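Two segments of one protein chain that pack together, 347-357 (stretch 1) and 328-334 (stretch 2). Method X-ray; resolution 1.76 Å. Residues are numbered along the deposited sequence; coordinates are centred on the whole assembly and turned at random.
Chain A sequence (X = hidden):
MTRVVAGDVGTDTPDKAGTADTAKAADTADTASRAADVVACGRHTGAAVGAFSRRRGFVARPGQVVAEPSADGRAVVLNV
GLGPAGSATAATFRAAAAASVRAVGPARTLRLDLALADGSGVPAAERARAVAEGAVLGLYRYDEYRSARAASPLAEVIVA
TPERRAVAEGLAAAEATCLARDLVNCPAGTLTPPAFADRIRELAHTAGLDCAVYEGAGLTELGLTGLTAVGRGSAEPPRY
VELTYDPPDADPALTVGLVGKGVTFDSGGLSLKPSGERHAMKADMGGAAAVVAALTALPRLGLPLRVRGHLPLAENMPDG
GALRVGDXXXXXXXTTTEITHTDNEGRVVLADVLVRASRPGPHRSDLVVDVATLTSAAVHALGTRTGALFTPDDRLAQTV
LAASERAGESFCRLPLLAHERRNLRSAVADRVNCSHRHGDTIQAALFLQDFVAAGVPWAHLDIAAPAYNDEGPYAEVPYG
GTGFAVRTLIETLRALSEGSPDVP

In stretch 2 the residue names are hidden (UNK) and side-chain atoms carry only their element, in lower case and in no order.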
# COMPACT_ATOMS: atom_id res chain seq x y z
N ARG A 347 0.07 -19.66 -18.35
CA ARG A 347 1.17 -20.51 -18.79
C ARG A 347 0.93 -21.98 -18.43
O ARG A 347 1.30 -22.88 -19.18
CB ARG A 347 2.52 -20.00 -18.26
CG ARG A 347 2.76 -20.15 -16.77
CD ARG A 347 3.92 -19.26 -16.32
NE ARG A 347 3.53 -17.86 -16.39
CZ ARG A 347 4.30 -16.81 -16.07
NH1 ARG A 347 5.55 -16.95 -15.66
NH2 ARG A 347 3.78 -15.60 -16.18
N VAL A 348 0.28 -22.20 -17.29
CA VAL A 348 -0.04 -23.53 -16.79
C VAL A 348 -1.10 -24.21 -17.68
O VAL A 348 -1.00 -25.39 -17.97
CB VAL A 348 -0.50 -23.46 -15.30
CG1 VAL A 348 -0.98 -24.81 -14.78
CG2 VAL A 348 0.63 -22.93 -14.43
N VAL A 349 -2.09 -23.44 -18.12
CA VAL A 349 -3.12 -23.92 -19.04
C VAL A 349 -2.51 -24.26 -20.43
O VAL A 349 -2.80 -25.31 -21.02
CB VAL A 349 -4.25 -22.88 -19.18
CG1 VAL A 349 -5.20 -23.25 -20.29
CG2 VAL A 349 -5.01 -22.70 -17.87
N LEU A 350 -1.68 -23.37 -20.95
CA LEU A 350 -1.06 -23.55 -22.26
C LEU A 350 -0.10 -24.73 -22.34
O LEU A 350 0.03 -25.34 -23.40
CB LEU A 350 -0.33 -22.28 -22.69
CG LEU A 350 -1.19 -21.04 -22.95
CD1 LEU A 350 -0.34 -19.78 -23.10
CD2 LEU A 350 -2.03 -21.26 -24.18
N ALA A 351 0.59 -25.03 -21.23
CA ALA A 351 1.66 -26.05 -21.20
C ALA A 351 1.27 -27.36 -21.88
O ALA A 351 1.90 -27.79 -22.84
CB ALA A 351 2.09 -26.31 -19.76
N ASP A 352 0.18 -27.96 -21.41
CA ASP A 352 -0.22 -29.28 -21.93
C ASP A 352 -0.72 -29.20 -23.36
O ASP A 352 -0.54 -30.13 -24.14
CB ASP A 352 -1.29 -29.91 -21.04
CG ASP A 352 -0.89 -29.90 -19.60
OD1 ASP A 352 -0.17 -30.84 -19.19
OD2 ASP A 352 -1.21 -28.93 -18.86
N VAL A 353 -1.31 -28.06 -23.72
CA VAL A 353 -1.78 -27.88 -25.10
C VAL A 353 -0.59 -27.79 -26.06
O VAL A 353 -0.64 -28.33 -27.16
CB VAL A 353 -2.72 -26.66 -25.23
CG1 VAL A 353 -3.17 -26.47 -26.67
CG2 VAL A 353 -3.90 -26.81 -24.28
N LEU A 354 0.49 -27.14 -25.65
CA LEU A 354 1.72 -27.11 -26.47
C LEU A 354 2.33 -28.50 -26.64
O LEU A 354 2.84 -28.82 -27.72
CB LEU A 354 2.75 -26.14 -25.87
CG LEU A 354 2.41 -24.66 -26.03
CD1 LEU A 354 3.32 -23.82 -25.14
CD2 LEU A 354 2.53 -24.21 -27.48
N VAL A 355 2.25 -29.33 -25.60
CA VAL A 355 2.70 -30.74 -25.71
C VAL A 355 1.85 -31.43 -26.78
O VAL A 355 2.39 -32.03 -27.72
CB VAL A 355 2.62 -31.50 -24.36
CG1 VAL A 355 2.99 -32.97 -24.54
CG2 VAL A 355 3.52 -30.86 -23.30
N ARG A 356 0.54 -31.33 -26.64
CA ARG A 356 -0.38 -31.97 -27.57
C ARG A 356 -0.17 -31.46 -29.01
O ARG A 356 -0.15 -32.25 -29.96
CB ARG A 356 -1.83 -31.76 -27.12
CG ARG A 356 -2.86 -32.49 -27.99
CD ARG A 356 -4.29 -32.22 -27.55
NE ARG A 356 -5.24 -32.68 -28.56
CZ ARG A 356 -5.63 -33.95 -28.74
NH1 ARG A 356 -5.17 -34.94 -27.97
NH2 ARG A 356 -6.50 -34.23 -29.72
N ALA A 357 -0.05 -30.14 -29.16
CA ALA A 357 0.07 -29.53 -30.49
C ALA A 357 1.38 -29.85 -31.21
O ALA A 357 1.39 -29.86 -32.45
CB ALA A 357 -0.11 -28.02 -30.41
N UNK A 328 0.93 -28.93 -7.04
CA UNK A 328 1.81 -29.35 -8.12
C UNK A 328 0.96 -29.96 -9.21
O UNK A 328 0.12 -30.84 -8.94
c UNK A 328 3.69 -30.92 -8.78
c UNK A 328 3.87 -29.55 -6.69
c UNK A 328 2.93 -30.30 -7.61
N UNK A 329 1.17 -29.49 -10.44
CA UNK A 329 0.52 -30.01 -11.63
C UNK A 329 1.50 -30.96 -12.34
O UNK A 329 2.63 -30.57 -12.64
c UNK A 329 -0.43 -29.44 -13.90
c UNK A 329 -0.96 -28.00 -11.90
c UNK A 329 0.09 -28.88 -12.58
N UNK A 330 1.05 -32.18 -12.61
CA UNK A 330 1.78 -33.13 -13.44
C UNK A 330 1.23 -33.05 -14.87
O UNK A 330 0.08 -33.43 -15.12
c UNK A 330 4.95 -36.73 -11.37
c UNK A 330 3.58 -36.18 -13.36
n UNK A 330 5.04 -36.85 -10.05
n UNK A 330 3.78 -36.39 -11.92
n UNK A 330 6.02 -36.93 -12.13
c UNK A 330 2.20 -35.68 -13.75
c UNK A 330 1.65 -34.55 -12.88
N UNK A 331 2.07 -32.59 -15.79
CA UNK A 331 1.64 -32.28 -17.15
C UNK A 331 1.61 -33.51 -18.04
O UNK A 331 2.06 -34.60 -17.65
c UNK A 331 3.28 -29.24 -16.23
c UNK A 331 2.45 -29.87 -17.09
c UNK A 331 2.57 -31.21 -17.76
n UNK A 331 1.39 -29.02 -17.30
c UNK A 331 1.57 -27.92 -16.59
n UNK A 331 2.70 -28.03 -15.93
N UNK A 332 1.08 -33.31 -19.25
CA UNK A 332 0.97 -34.36 -20.28
C UNK A 332 2.31 -34.99 -20.69
O UNK A 332 2.33 -36.17 -21.10
c UNK A 332 -0.05 -34.66 -22.73
c UNK A 332 0.27 -33.76 -21.52
c UNK A 332 -0.95 -35.80 -22.31
c UNK A 332 -0.73 -33.84 -23.81
N UNK A 333 3.41 -34.25 -20.59
CA UNK A 333 4.76 -34.76 -20.87
C UNK A 333 5.45 -35.39 -19.65
O UNK A 333 6.63 -35.75 -19.73
o UNK A 333 5.51 -32.49 -19.40
c UNK A 333 5.66 -33.69 -21.50
c UNK A 333 6.00 -32.53 -20.54
o UNK A 333 6.76 -31.64 -20.97
N UNK A 334 4.74 -35.52 -18.53
CA UNK A 334 5.28 -36.09 -17.30
C UNK A 334 6.03 -35.13 -16.40
O UNK A 334 6.38 -35.51 -15.27

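Position 328 opens the short strand with three side-chain carbons, one carrying the other two. A fork directly at CB, with no heteroatom, is valine. Val328 lies out of reach of the helix, so its identity is read from its atoms alone.

Position 329 repeats the pattern: three carbons, branched at CB, with CB pointing toward the helix. One branch carbon approaches a methyl of Val348 at loose apolar distance. This is Val329, and its CG2 lies 4.3 Å from Val348 CG1.

At position 330 the CA-to-CB bond points away, in keeping with strand alternation. Three carbons lead to a nitrogen, then to a carbon bearing two more nitrogens: a guanidinium, hence arginine. Arg330 touches nothing on the helix; Arg330 NH1 makes a weak hydrogen bond of 3.5 Å to the backbone O of position 334.

At position 331 one carbon carries a five-membered ring of three carbons and two nitrogens. The CA-to-CB bond points toward the helix, and a ring nitrogen faces the Asp352 carboxylate. Only histidine fits. His331 ND1 donates to Asp352 OD2 at 3.0 Å, with a weak second bond from His331 ND1 to Asp352 OD1 at 3.1 Å. His331 CE1 rests 3.6 Å from Ala351 CB, and NE2 is satisfied elsewhere in the structure.

Position 332 has four carbons, forked at the second, with a terminal carbon near Val355: leucine. Leu332 CD2 packs 3.9 Å from Val355 CG1 and also approaches Arg356, while Leu332 N donates to Asp352 OD1 at 2.8 Å.

Position 333 has two carbons, the second carrying two oxygens, and its CB lies near Val355. This short carboxylate is aspartate. The CA-to-CB bond of Asp333 runs sideways to the helix, with Asp333 CB 4.0 Å from Val355 CG2.

Position 334 has no side-chain atoms and makes no contact with the helix; it is glycine. With phi at 85° and psi at -8°, a CB would be jammed against the preceding carbonyl O, so the backbone itself calls for Gly334. Gly334 ends a type I turn, and Gly334 N donates to His331 O at 3.0 Å.

The rule is one polar anchor among apolar contacts. Asp352, in its m rotamer, holds both the ring of His331 and the backbone N of Leu332, where the turn begins. Val348, Ala351, Asp352 and Val355, at i, i+3, i+4 and i+7, line the helix side that meets the strand and turn; Val349 and Val353 point away. Valine packs against valine before the anchor, leucine against valine after it.

Stretch 2, residues 328-334: VVRHLDG
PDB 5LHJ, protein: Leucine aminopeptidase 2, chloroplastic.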